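Local coordinates for endo-b-1,4-glucanase (Nasutitermes takasagoensis, PDB 1KS8), which probably cleaves internal beta-1,4-glucosidic linkages in cellulose and related beta-glucans, as a family 9 glycoside hydrolase, at residues 3-8 and 330-335. Residues are numbered along the deposited sequence; the frame is centred on the assembly and turned at random.
Sequences YDYKQV and FAQTQI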
ATOM      1  N   TYR A   3       4.079  -3.912  23.446  1.00 20.40           N
ATOM      2  CA  TYR A   3       4.089  -4.626  22.175  1.00 16.23           C
ATOM      3  C   TYR A   3       5.470  -4.658  21.529  1.00 14.15           C
ATOM      4  O   TYR A   3       6.217  -3.680  21.574  1.00 14.37           O
ATOM      5  CB  TYR A   3       3.094  -3.989  21.201  1.00 13.67           C
ATOM      6  CG  TYR A   3       1.655  -4.071  21.650  1.00 11.16           C
ATOM      7  CD1 TYR A   3       1.018  -5.303  21.799  1.00 10.99           C
ATOM      8  CD2 TYR A   3       0.931  -2.916  21.935  1.00 11.55           C
ATOM      9  CE1 TYR A   3      -0.309  -5.380  22.222  1.00 12.56           C
ATOM     10  CE2 TYR A   3      -0.393  -2.983  22.360  1.00 12.51           C
ATOM     11  CZ  TYR A   3      -1.006  -4.215  22.502  1.00 12.85           C
ATOM     12  OH  TYR A   3      -2.310  -4.281  22.939  1.00 15.42           O
ATOM     13  N   ASP A   4       5.792  -5.795  20.922  1.00 12.65           N
ATOM     14  CA  ASP A   4       7.067  -5.989  20.239  1.00 11.81           C
ATOM     15  C   ASP A   4       6.905  -5.464  18.812  1.00 11.47           C
ATOM     16  O   ASP A   4       6.643  -6.237  17.887  1.00 10.54           O
ATOM     17  CB  ASP A   4       7.400  -7.482  20.204  1.00 13.37           C
ATOM     18  CG  ASP A   4       8.801  -7.762  19.702  1.00 14.71           C
ATOM     19  OD1 ASP A   4       9.424  -6.855  19.111  1.00 15.54           O
ATOM     20  OD2 ASP A   4       9.271  -8.905  19.897  1.00 16.64           O
ATOM     21  N   TYR A   5       7.062  -4.155  18.637  1.00 10.82           N
ATOM     22  CA  TYR A   5       6.906  -3.541  17.319  1.00 10.20           C
ATOM     23  C   TYR A   5       7.859  -4.117  16.285  1.00 10.57           C
ATOM     24  O   TYR A   5       7.517  -4.208  15.107  1.00  9.93           O
ATOM     25  CB  TYR A   5       7.101  -2.024  17.404  1.00  9.39           C
ATOM     26  CG  TYR A   5       6.131  -1.341  18.335  1.00  9.90           C
ATOM     27  CD1 TYR A   5       4.755  -1.390  18.105  1.00  9.50           C
ATOM     28  CD2 TYR A   5       6.585  -0.664  19.463  1.00 11.50           C
ATOM     29  CE1 TYR A   5       3.858  -0.786  18.976  1.00  9.62           C
ATOM     30  CE2 TYR A   5       5.700  -0.059  20.341  1.00 11.25           C
ATOM     31  CZ  TYR A   5       4.338  -0.124  20.096  1.00 10.29           C
ATOM     32  OH  TYR A   5       3.469   0.462  20.983  1.00 11.10           O
ATOM     33  N   LYS A   6       9.058  -4.495  16.713  1.00  9.74           N
ATOM     34  CA  LYS A   6      10.020  -5.075  15.786  1.00 10.06           C
ATOM     35  C   LYS A   6       9.446  -6.347  15.176  1.00  9.21           C
ATOM     36  O   LYS A   6       9.557  -6.571  13.971  1.00  9.91           O
ATOM     37  CB  LYS A   6      11.332  -5.398  16.499  1.00 10.89           C
ATOM     38  CG  LYS A   6      12.128  -4.181  16.934  1.00 13.27           C
ATOM     39  CD  LYS A   6      13.422  -4.598  17.624  1.00 15.26           C
ATOM     40  CE  LYS A   6      14.265  -3.389  17.998  1.00 20.57           C
ATOM     41  NZ  LYS A   6      13.569  -2.490  18.958  1.00 24.23           N
ATOM     42  N   GLN A   7       8.824  -7.182  16.003  1.00  9.92           N
ATOM     43  CA  GLN A   7       8.255  -8.418  15.493  1.00  8.85           C
ATOM     44  C   GLN A   7       6.996  -8.173  14.666  1.00  9.16           C
ATOM     45  O   GLN A   7       6.737  -8.907  13.716  1.00  8.84           O
ATOM     46  CB  GLN A   7       7.956  -9.399  16.632  1.00 11.24           C
ATOM     47  CG  GLN A   7       7.500 -10.772  16.137  1.00 10.67           C
ATOM     48  CD  GLN A   7       8.488 -11.407  15.166  1.00 10.91           C
ATOM     49  OE1 GLN A   7       8.114 -11.837  14.070  1.00 12.70           O
ATOM     50  NE2 GLN A   7       9.752 -11.474  15.566  1.00  9.70           N
ATOM     51  N   VAL A   8       6.206  -7.158  15.010  1.00  8.81           N
ATOM     52  CA  VAL A   8       5.014  -6.901  14.209  1.00  7.63           C
ATOM     53  C   VAL A   8       5.476  -6.448  12.822  1.00  8.74           C
ATOM     54  O   VAL A   8       4.862  -6.798  11.814  1.00  7.73           O
ATOM     55  CB  VAL A   8       4.096  -5.835  14.850  1.00  8.36           C
ATOM     56  CG1 VAL A   8       2.837  -5.662  14.006  1.00 10.66           C
ATOM     57  CG2 VAL A   8       3.709  -6.264  16.257  1.00 10.02           C
ATOM     58  N   PHE A 330      -0.043   9.950  19.981  1.00 11.02           N
ATOM     59  CA  PHE A 330      -1.352   9.642  19.424  1.00 11.11           C
ATOM     60  C   PHE A 330      -1.239   8.573  18.347  1.00 10.01           C
ATOM     61  O   PHE A 330      -2.061   7.659  18.282  1.00  9.49           O
ATOM     62  CB  PHE A 330      -2.023  10.883  18.834  1.00 10.83           C
ATOM     63  CG  PHE A 330      -3.492  10.691  18.583  1.00 12.01           C
ATOM     64  CD1 PHE A 330      -4.428  11.036  19.554  1.00 12.14           C
ATOM     65  CD2 PHE A 330      -3.934  10.085  17.413  1.00 11.75           C
ATOM     66  CE1 PHE A 330      -5.785  10.773  19.361  1.00 12.89           C
ATOM     67  CE2 PHE A 330      -5.285   9.818  17.212  1.00 13.47           C
ATOM     68  CZ  PHE A 330      -6.213  10.162  18.190  1.00 12.76           C
ATOM     69  N   ALA A 331      -0.230   8.693  17.491  1.00  9.90           N
ATOM     70  CA  ALA A 331      -0.025   7.708  16.438  1.00  9.85           C
ATOM     71  C   ALA A 331       0.120   6.329  17.073  1.00  9.85           C
ATOM     72  O   ALA A 331      -0.442   5.349  16.587  1.00 10.15           O
ATOM     73  CB  ALA A 331       1.221   8.047  15.641  1.00  9.00           C
ATOM     74  N   GLN A 332       0.870   6.258  18.170  1.00  9.05           N
ATOM     75  CA  GLN A 332       1.079   4.993  18.862  1.00  9.44           C
ATOM     76  C   GLN A 332      -0.230   4.405  19.394  1.00  9.14           C
ATOM     77  O   GLN A 332      -0.411   3.187  19.384  1.00  9.39           O
ATOM     78  CB  GLN A 332       2.074   5.166  20.016  1.00 11.45           C
ATOM     79  CG  GLN A 332       2.496   3.844  20.650  1.00 12.82           C
ATOM     80  CD  GLN A 332       3.378   4.016  21.876  1.00 15.75           C
ATOM     81  OE1 GLN A 332       3.956   3.049  22.374  1.00 18.23           O
ATOM     82  NE2 GLN A 332       3.476   5.241  22.374  1.00 16.00           N
ATOM     83  N   THR A 333      -1.147   5.251  19.860  1.00  8.46           N
ATOM     84  CA  THR A 333      -2.406   4.719  20.376  1.00  9.61           C
ATOM     85  C   THR A 333      -3.203   4.026  19.274  1.00  9.37           C
ATOM     86  O   THR A 333      -3.904   3.049  19.530  1.00 10.08           O
ATOM     87  CB  THR A 333      -3.308   5.810  21.008  1.00 10.33           C
ATOM     88  OG1 THR A 333      -3.749   6.726  19.998  1.00 10.97           O
ATOM     89  CG2 THR A 333      -2.557   6.563  22.096  1.00 10.90           C
ATOM     90  N   GLN A 334      -3.097   4.529  18.049  1.00  9.16           N
ATOM     91  CA  GLN A 334      -3.831   3.936  16.939  1.00  9.77           C
ATOM     92  C   GLN A 334      -3.228   2.593  16.556  1.00  9.88           C
ATOM     93  O   GLN A 334      -3.950   1.616  16.352  1.00  9.73           O
ATOM     94  CB  GLN A 334      -3.839   4.895  15.747  1.00  9.65           C
ATOM     95  CG  GLN A 334      -4.509   6.220  16.077  1.00 11.53           C
ATOM     96  CD  GLN A 334      -5.932   6.037  16.577  1.00 10.19           C
ATOM     97  OE1 GLN A 334      -6.816   5.637  15.826  1.00 10.03           O
ATOM     98  NE2 GLN A 334      -6.154   6.321  17.857  1.00 12.28           N
ATOM     99  N   ILE A 335      -1.904   2.541  16.465  1.00  9.20           N
ATOM    100  CA  ILE A 335      -1.238   1.290  16.142  1.00  9.57           C
ATOM    101  C   ILE A 335      -1.506   0.301  17.280  1.00  9.30           C
ATOM    102  O   ILE A 335      -1.812  -0.866  17.041  1.00  8.85           O
ATOM    103  CB  ILE A 335       0.284   1.496  15.971  1.00  9.76           C
ATOM    104  CG1 ILE A 335       0.550   2.449  14.798  1.00 11.53           C
ATOM    105  CG2 ILE A 335       0.977   0.158  15.751  1.00 10.58           C
ATOM    106  CD1 ILE A 335      -0.045   1.998  13.470  1.00 19.39           C
TER
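Tyr5 reaches from the first turn of helix 5-18 to Gln332 on helix 324-341, and the two long side chains bridge two helices whose nearest CA atoms, those of Tyr5 and Ile335, are 9.5 Å apart. The meeting takes place at their ends. Tyr5 OH lies 3.0 Å from Gln332 OE1, a pairing that stays unsettled because the stronger polar partner of the hydroxyl is Asp336, hydrogen-bonded to it through OD1 one turn further along helix 324-341. The side chains cross at about a right angle, with the phenol ring and the amide plane inclined at 60°. Gln332 sets CG anti to the backbone N (chi1 -171°), with the chain extended beyond CG, which carries OE1 to the hydroxyl; its CG also comes within 3.5 Å of Tyr5 OH. Lower on the ring, Ile335 CG2 approaches Tyr5 CE1 obliquely at 4.4 Å, a loose apolar touch. Tyr3 O sits 3.7 Å above one face of the Tyr5 ring, displaced toward its rim, while Leu339 and Val429 add apolar neighbours. With a phenylalanine here the ring could remain, but Asp336 and Gln332 would probably be left without their shared hydroxyl partner. Just before Tyr5, Asp4 serves as the N-cap of its helix: OD1 accepts from Gln7 N at 3.2 Å, the donor arriving from above the carboxylate plane. Tyr3 OH adds a second polar tie to helix 324-341, through Asp341. The example illustrates how an interhelical contact can be carried mainly by the reach of one tyrosine, here joining the start of helix 5-18 to helix 324-341, more than 300 residues later in the chain, in the (alpha/alpha)6 barrel of glycoside hydrolase family 9.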